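Local coordinates for putative nucleolar GTP-binding protein 1 (Plasmodium falciparum, PDB 2QU8) that is a putative nucleolar GTP-binding protein that binds GDP and probably acts as a GTPase of the NOG1 family, at residues K169-L172 and P178-F181; K180-S185 and K196-E201. One frame throughout, in Å; residues are numbered along the deposited sequence.

Interaction 1: residues K169-L172 and P178-F181; sequences KQIL and PIKF
Leu-172 of helix 162-174 reaches the edge strand 179-183 through one methyl branch, CD2, which touches two strand side chains at once. Its shorter approach is to the far end of the aromatic ring, with Leu-172 CD2 3.7 Å from Phe-181 CZ; on its other front the same methyl lies 4.0 Å from CG2 of Ile-179. In the Leu-172 side chain, chi1 (-54°, CG anti to the carbonyl carbon) and chi2 (171°) together turn CD2 to the strand. Deeper in, Ile-171 and Ile-179 meet by their branches at about a right angle, CG2 of Ile-171 standing 3.8 Å from CD1 of Ile-179. Both residues point toward the opposing segment, and this is the closely packed half: Ile-171 is buried, and it also touches Ile-130, Phe-133 and Tyr-134 of helix 126-137, while Ile-179 leans on Phe-133 too. Helix 162-174 and strand 179-183 form the closing part of a beta-alpha-beta crossover that begins with the parallel strand 145-150, placing the helix against one face of the central sheet of a Ras-like G domain. Ile-145 of that neighbouring strand lies against Ile-179, and Ile-147 against Phe-181. Toward the solvent side the packing changes character. Leu-172 and Phe-181 are both exposed, and the leucine methyl meets the ring obliquely at CZ, with CE2 next at 4.1 Å. The ring of Phe-181 also meets that of Phe-149 edge-to-face. No hydrogen bond joins the two segments, whose CA atoms come nearest at Leu-172 and Ile-179, 7.2 Å apart.

Interaction 2: residues K180-S185 and K196-E201; sequences KFSSFS and KITACE. With GDP (guanosine-5'-diphosphate), chain B.
Thr-198 of helix 192-222 sets its two branches against the strand; as modelled, its CG2 lies 3.3 Å from Ser-182 OG. Its hydroxyl is placed farther off, Thr-198 OG1 being 3.9 Å from Ser-182 OG, and it also faces the CB of Lys-180 at 4.1 Å. Beyond that carbon the lysine chain bends at chi2 (-56°) and the amine runs off from the helix. Ser-182 holds its OG beside its own backbone N, where it makes a weak hydrogen bond to the carbonyl O of Phe-181; Ala-195, a turn before Thr-198, also packs on this serine. Backbone bonds to Ile-147 and Phe-149 tie this outermost strand to strand 145-150, and the helix lies on the face bearing Lys-180 and Ser-182. Farther along, the chain leaves the strand for the nucleotide: Ser-185 OG is 3.1 Å from O6 of GDP, accepts a hydrogen bond from Thr-188 N and has Asp-153 close by, a setting consistent with the guanine-recognising G5 loop of GTPases. Thr-198 OG1 is buried without a partner and its chi1 of 133° is not staggered; the orientation of its branches is therefore doubtful, and polar pairing with Ser-182 can be neither claimed nor excluded.

Overall arrangement
Interactions 1 and 2 use opposite faces of strand 179-183, with centres about 13 Å apart; their segments overlap at Lys-180 and Phe-181, each of which makes contact in only one of them. Alternation along the strand sends Ile-179 and Phe-181 to helix 162-174, and Lys-180 and Ser-182 to helix 192-222, which places this edge strand between a helix on either face of the sheet. The first contact is apolar throughout and buries 206 Å², against 101 Å² for the smaller, partly polar second. Only the second runs on to the nucleotide, through Ser-185 in the loop that follows the strand; its helix contact remains remote from the base, with Ser-182 OG 13.8 Å from O6 of GDP.

Interaction 1: residues K169-L172 and P178-F181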
loop_
_atom_site.group_PDB
_atom_site.type_symbol
_atom_site.label_atom_id
_atom_site.label_comp_id
_atom_site.label_asym_id
_atom_site.label_seq_id
_atom_site.Cartn_x
_atom_site.Cartn_y
_atom_site.Cartn_z
ATOM N N LYS A 169 5.422 15.064 -6.922
ATOM C CA LYS A 169 5.851 14.877 -8.313
ATOM C C LYS A 169 7.210 14.179 -8.405
ATOM O O LYS A 169 7.405 13.315 -9.264
ATOM C CB LYS A 169 5.887 16.212 -9.064
ATOM C CG LYS A 169 6.334 16.088 -10.518
ATOM C CD LYS A 169 5.990 17.331 -11.328
ATOM C CE LYS A 169 6.967 17.542 -12.478
ATOM N NZ LYS A 169 7.262 16.298 -13.255
ATOM N N GLN A 170 8.132 14.544 -7.514
ATOM C CA GLN A 170 9.451 13.901 -7.457
ATOM C C GLN A 170 9.391 12.388 -7.220
ATOM O O GLN A 170 10.304 11.660 -7.620
ATOM C CB GLN A 170 10.337 14.555 -6.398
ATOM C CG GLN A 170 11.135 15.742 -6.900
ATOM C CD GLN A 170 12.401 15.970 -6.094
ATOM O OE1 GLN A 170 12.474 15.617 -4.912
ATOM N NE2 GLN A 170 13.411 16.562 -6.732
ATOM N N ILE A 171 8.323 11.923 -6.574
ATOM C CA ILE A 171 8.126 10.493 -6.331
ATOM C C ILE A 171 8.107 9.714 -7.650
ATOM O O ILE A 171 8.685 8.631 -7.748
ATOM C CB ILE A 171 6.848 10.221 -5.483
ATOM C CG1 ILE A 171 7.050 10.726 -4.047
ATOM C CG2 ILE A 171 6.476 8.736 -5.495
ATOM C CD1 ILE A 171 5.816 10.629 -3.153
ATOM N N LEU A 172 7.467 10.284 -8.667
ATOM C CA LEU A 172 7.399 9.660 -9.991
ATOM C C LEU A 172 8.780 9.484 -10.641
ATOM O O LEU A 172 8.989 8.554 -11.422
ATOM C CB LEU A 172 6.454 10.448 -10.908
ATOM C CG LEU A 172 5.027 10.711 -10.402
ATOM C CD1 LEU A 172 4.302 11.683 -11.320
ATOM C CD2 LEU A 172 4.219 9.420 -10.243
ATOM N N PRO A 178 5.953 0.877 -10.790
ATOM C CA PRO A 178 4.775 1.525 -11.371
ATOM C C PRO A 178 3.874 2.098 -10.267
ATOM O O PRO A 178 3.557 1.403 -9.299
ATOM C CB PRO A 178 4.081 0.393 -12.138
ATOM C CG PRO A 178 4.610 -0.859 -11.562
ATOM C CD PRO A 178 5.988 -0.570 -11.062
ATOM N N ILE A 179 3.496 3.366 -10.411
ATOM C CA ILE A 179 2.814 4.103 -9.353
ATOM C C ILE A 179 1.586 4.841 -9.862
ATOM O O ILE A 179 1.632 5.470 -10.919
ATOM C CB ILE A 179 3.788 5.098 -8.639
ATOM C CG1 ILE A 179 4.549 4.381 -7.524
ATOM C CG2 ILE A 179 3.049 6.319 -8.066
ATOM C CD1 ILE A 179 5.087 5.305 -6.445
ATOM N N LYS A 180 0.493 4.761 -9.100
ATOM C CA LYS A 180 -0.688 5.591 -9.343
ATOM C C LYS A 180 -1.054 6.416 -8.107
ATOM O O LYS A 180 -0.661 6.075 -6.988
ATOM C CB LYS A 180 -1.888 4.736 -9.791
ATOM C CG LYS A 180 -1.703 3.982 -11.112
ATOM C CD LYS A 180 -1.344 4.915 -12.272
ATOM C CE LYS A 180 -0.668 4.157 -13.415
ATOM N NZ LYS A 180 -0.123 5.071 -14.482
ATOM N N PHE A 181 -1.797 7.501 -8.317
ATOM C CA PHE A 181 -2.265 8.345 -7.220
ATOM C C PHE A 181 -3.764 8.170 -7.031
ATOM O O PHE A 181 -4.483 7.919 -7.997
ATOM C CB PHE A 181 -1.946 9.827 -7.476
ATOM C CG PHE A 181 -0.468 10.164 -7.459
ATOM C CD1 PHE A 181 0.431 9.441 -6.684
ATOM C CD2 PHE A 181 0.012 11.252 -8.185
ATOM C CE1 PHE A 181 1.785 9.763 -6.662
ATOM C CE2 PHE A 181 1.367 11.586 -8.162
ATOM C CZ PHE A 181 2.255 10.836 -7.400
#

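Interaction 2: residues K180-S185 and K196-E201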
loop_
_atom_site.group_PDB
_atom_site.type_symbol
_atom_site.label_atom_id
_atom_site.label_comp_id
_atom_site.label_asym_id
_atom_site.label_seq_id
_atom_site.Cartn_x
_atom_site.Cartn_y
_atom_site.Cartn_z
ATOM N N LYS A 180 0.493 4.761 -9.100
ATOM C CA LYS A 180 -0.688 5.591 -9.343
ATOM C C LYS A 180 -1.054 6.416 -8.107
ATOM O O LYS A 180 -0.661 6.075 -6.988
ATOM C CB LYS A 180 -1.888 4.736 -9.791
ATOM C CG LYS A 180 -1.703 3.982 -11.112
ATOM C CD LYS A 180 -1.344 4.915 -12.272
ATOM C CE LYS A 180 -0.668 4.157 -13.415
ATOM N NZ LYS A 180 -0.123 5.071 -14.482
ATOM N N PHE A 181 -1.797 7.501 -8.317
ATOM C CA PHE A 181 -2.265 8.345 -7.220
ATOM C C PHE A 181 -3.764 8.170 -7.031
ATOM O O PHE A 181 -4.483 7.919 -7.997
ATOM C CB PHE A 181 -1.946 9.827 -7.476
ATOM C CG PHE A 181 -0.468 10.164 -7.459
ATOM C CD1 PHE A 181 0.431 9.441 -6.684
ATOM C CD2 PHE A 181 0.012 11.252 -8.185
ATOM C CE1 PHE A 181 1.785 9.763 -6.662
ATOM C CE2 PHE A 181 1.367 11.586 -8.162
ATOM C CZ PHE A 181 2.255 10.836 -7.400
ATOM N N SER A 182 -4.224 8.287 -5.784
ATOM C CA SER A 182 -5.651 8.252 -5.451
ATOM C C SER A 182 -5.919 9.183 -4.279
ATOM O O SER A 182 -5.222 9.120 -3.276
ATOM C CB SER A 182 -6.101 6.841 -5.060
ATOM O OG SER A 182 -6.306 6.008 -6.188
ATOM N N SER A 183 -6.929 10.034 -4.402
ATOM C CA SER A 183 -7.334 10.917 -3.307
ATOM C C SER A 183 -8.673 10.478 -2.734
ATOM O O SER A 183 -9.576 10.089 -3.478
ATOM C CB SER A 183 -7.410 12.371 -3.783
ATOM O OG SER A 183 -6.162 12.783 -4.313
ATOM N N PHE A 184 -8.802 10.546 -1.409
ATOM C CA PHE A 184 -10.018 10.097 -0.739
ATOM C C PHE A 184 -10.152 10.596 0.689
ATOM O O PHE A 184 -9.245 11.226 1.248
ATOM C CB PHE A 184 -10.143 8.559 -0.764
ATOM C CG PHE A 184 -8.911 7.828 -0.292
ATOM C CD1 PHE A 184 -8.726 7.547 1.069
ATOM C CD2 PHE A 184 -7.946 7.406 -1.204
ATOM C CE1 PHE A 184 -7.589 6.872 1.513
ATOM C CE2 PHE A 184 -6.800 6.725 -0.771
ATOM C CZ PHE A 184 -6.624 6.456 0.595
ATOM N N SER A 185 -11.311 10.316 1.266
ATOM C CA SER A 185 -11.550 10.575 2.664
ATOM C C SER A 185 -12.158 9.338 3.294
ATOM O O SER A 185 -13.279 8.965 2.965
ATOM C CB SER A 185 -12.490 11.767 2.841
ATOM O OG SER A 185 -12.967 11.818 4.176
ATOM N N LYS A 196 -9.709 1.822 -4.046
ATOM C CA LYS A 196 -9.687 0.362 -3.979
ATOM C C LYS A 196 -9.635 -0.255 -5.382
ATOM O O LYS A 196 -8.874 -1.187 -5.632
ATOM C CB LYS A 196 -10.911 -0.138 -3.214
ATOM C CG LYS A 196 -10.922 -1.635 -2.949
ATOM C CD LYS A 196 -12.321 -2.117 -2.588
ATOM C CE LYS A 196 -13.227 -2.212 -3.809
ATOM N NZ LYS A 196 -12.571 -2.985 -4.897
ATOM N N ILE A 197 -10.432 0.295 -6.294
ATOM C CA ILE A 197 -10.459 -0.145 -7.698
ATOM C C ILE A 197 -9.112 0.039 -8.415
ATOM O O ILE A 197 -8.625 -0.883 -9.067
ATOM C CB ILE A 197 -11.629 0.532 -8.472
ATOM C CG1 ILE A 197 -12.974 0.054 -7.895
ATOM C CG2 ILE A 197 -11.546 0.232 -9.965
ATOM C CD1 ILE A 197 -14.162 0.949 -8.179
ATOM N N THR A 198 -8.493 1.212 -8.285
ATOM C CA THR A 198 -7.190 1.432 -8.937
ATOM C C THR A 198 -6.056 0.550 -8.384
ATOM O O THR A 198 -5.180 0.127 -9.143
ATOM C CB THR A 198 -6.779 2.940 -9.061
ATOM O OG1 THR A 198 -5.419 3.116 -8.642
ATOM C CG2 THR A 198 -7.666 3.832 -8.248
ATOM N N ALA A 199 -6.085 0.263 -7.079
ATOM C CA ALA A 199 -5.153 -0.703 -6.480
ATOM C C ALA A 199 -5.271 -2.079 -7.142
ATOM O O ALA A 199 -4.279 -2.637 -7.616
ATOM C CB ALA A 199 -5.369 -0.808 -4.971
ATOM N N CYS A 200 -6.487 -2.609 -7.188
ATOM C CA CYS A 200 -6.750 -3.917 -7.783
ATOM C C CYS A 200 -6.254 -4.022 -9.227
ATOM O O CYS A 200 -5.519 -4.949 -9.558
ATOM C CB CYS A 200 -8.238 -4.255 -7.691
ATOM S SG CYS A 200 -8.809 -4.468 -5.986
ATOM N N GLU A 201 -6.634 -3.059 -10.064
ATOM C CA GLU A 201 -6.209 -3.043 -11.465
ATOM C C GLU A 201 -4.701 -2.851 -11.667
ATOM O O GLU A 201 -4.141 -3.400 -12.614
ATOM C CB GLU A 201 -7.026 -2.031 -12.283
ATOM C CG GLU A 201 -8.021 -2.676 -13.286
ATOM C CD GLU A 201 -9.240 -3.329 -12.627
ATOM O OE1 GLU A 201 -10.300 -2.666 -12.543
ATOM O OE2 GLU A 201 -9.147 -4.504 -12.198
HETATM P PB GDP B . -4.239 4.366 11.179
HETATM O O1B GDP B . -3.536 4.456 12.523
HETATM O O2B GDP B . -3.219 4.555 10.091
HETATM O O3B GDP B . -4.817 2.989 11.092
HETATM O O3A GDP B . -5.362 5.504 11.062
HETATM P PA GDP B . -6.870 5.378 11.642
HETATM O O1A GDP B . -6.849 4.743 13.020
HETATM O O2A GDP B . -7.741 4.600 10.704
HETATM O "O5'" GDP B . -7.272 6.923 11.714
HETATM C "C5'" GDP B . -6.636 7.785 12.670
HETATM C "C4'" GDP B . -7.555 8.944 13.032
HETATM O "O4'" GDP B . -7.924 9.643 11.836
HETATM C "C3'" GDP B . -8.861 8.465 13.651
HETATM O "O3'" GDP B . -9.276 9.402 14.644
HETATM C "C2'" GDP B . -9.826 8.481 12.487
HETATM O "O2'" GDP B . -11.185 8.580 12.914
HETATM C "C1'" GDP B . -9.347 9.692 11.709
HETATM N N9 GDP B . -9.639 9.660 10.263
HETATM C C8 GDP B . -9.590 8.570 9.470
HETATM N N7 GDP B . -9.888 8.899 8.190
HETATM C C5 GDP B . -10.130 10.225 8.157
HETATM C C6 GDP B . -10.490 11.216 7.117
HETATM O O6 GDP B . -10.648 10.849 5.930
HETATM N N1 GDP B . -10.654 12.499 7.490
HETATM C C2 GDP B . -10.489 12.909 8.765
HETATM N N2 GDP B . -10.664 14.223 9.060
HETATM N N3 GDP B . -10.147 12.050 9.765
HETATM C C4 GDP B . -9.954 10.724 9.526
#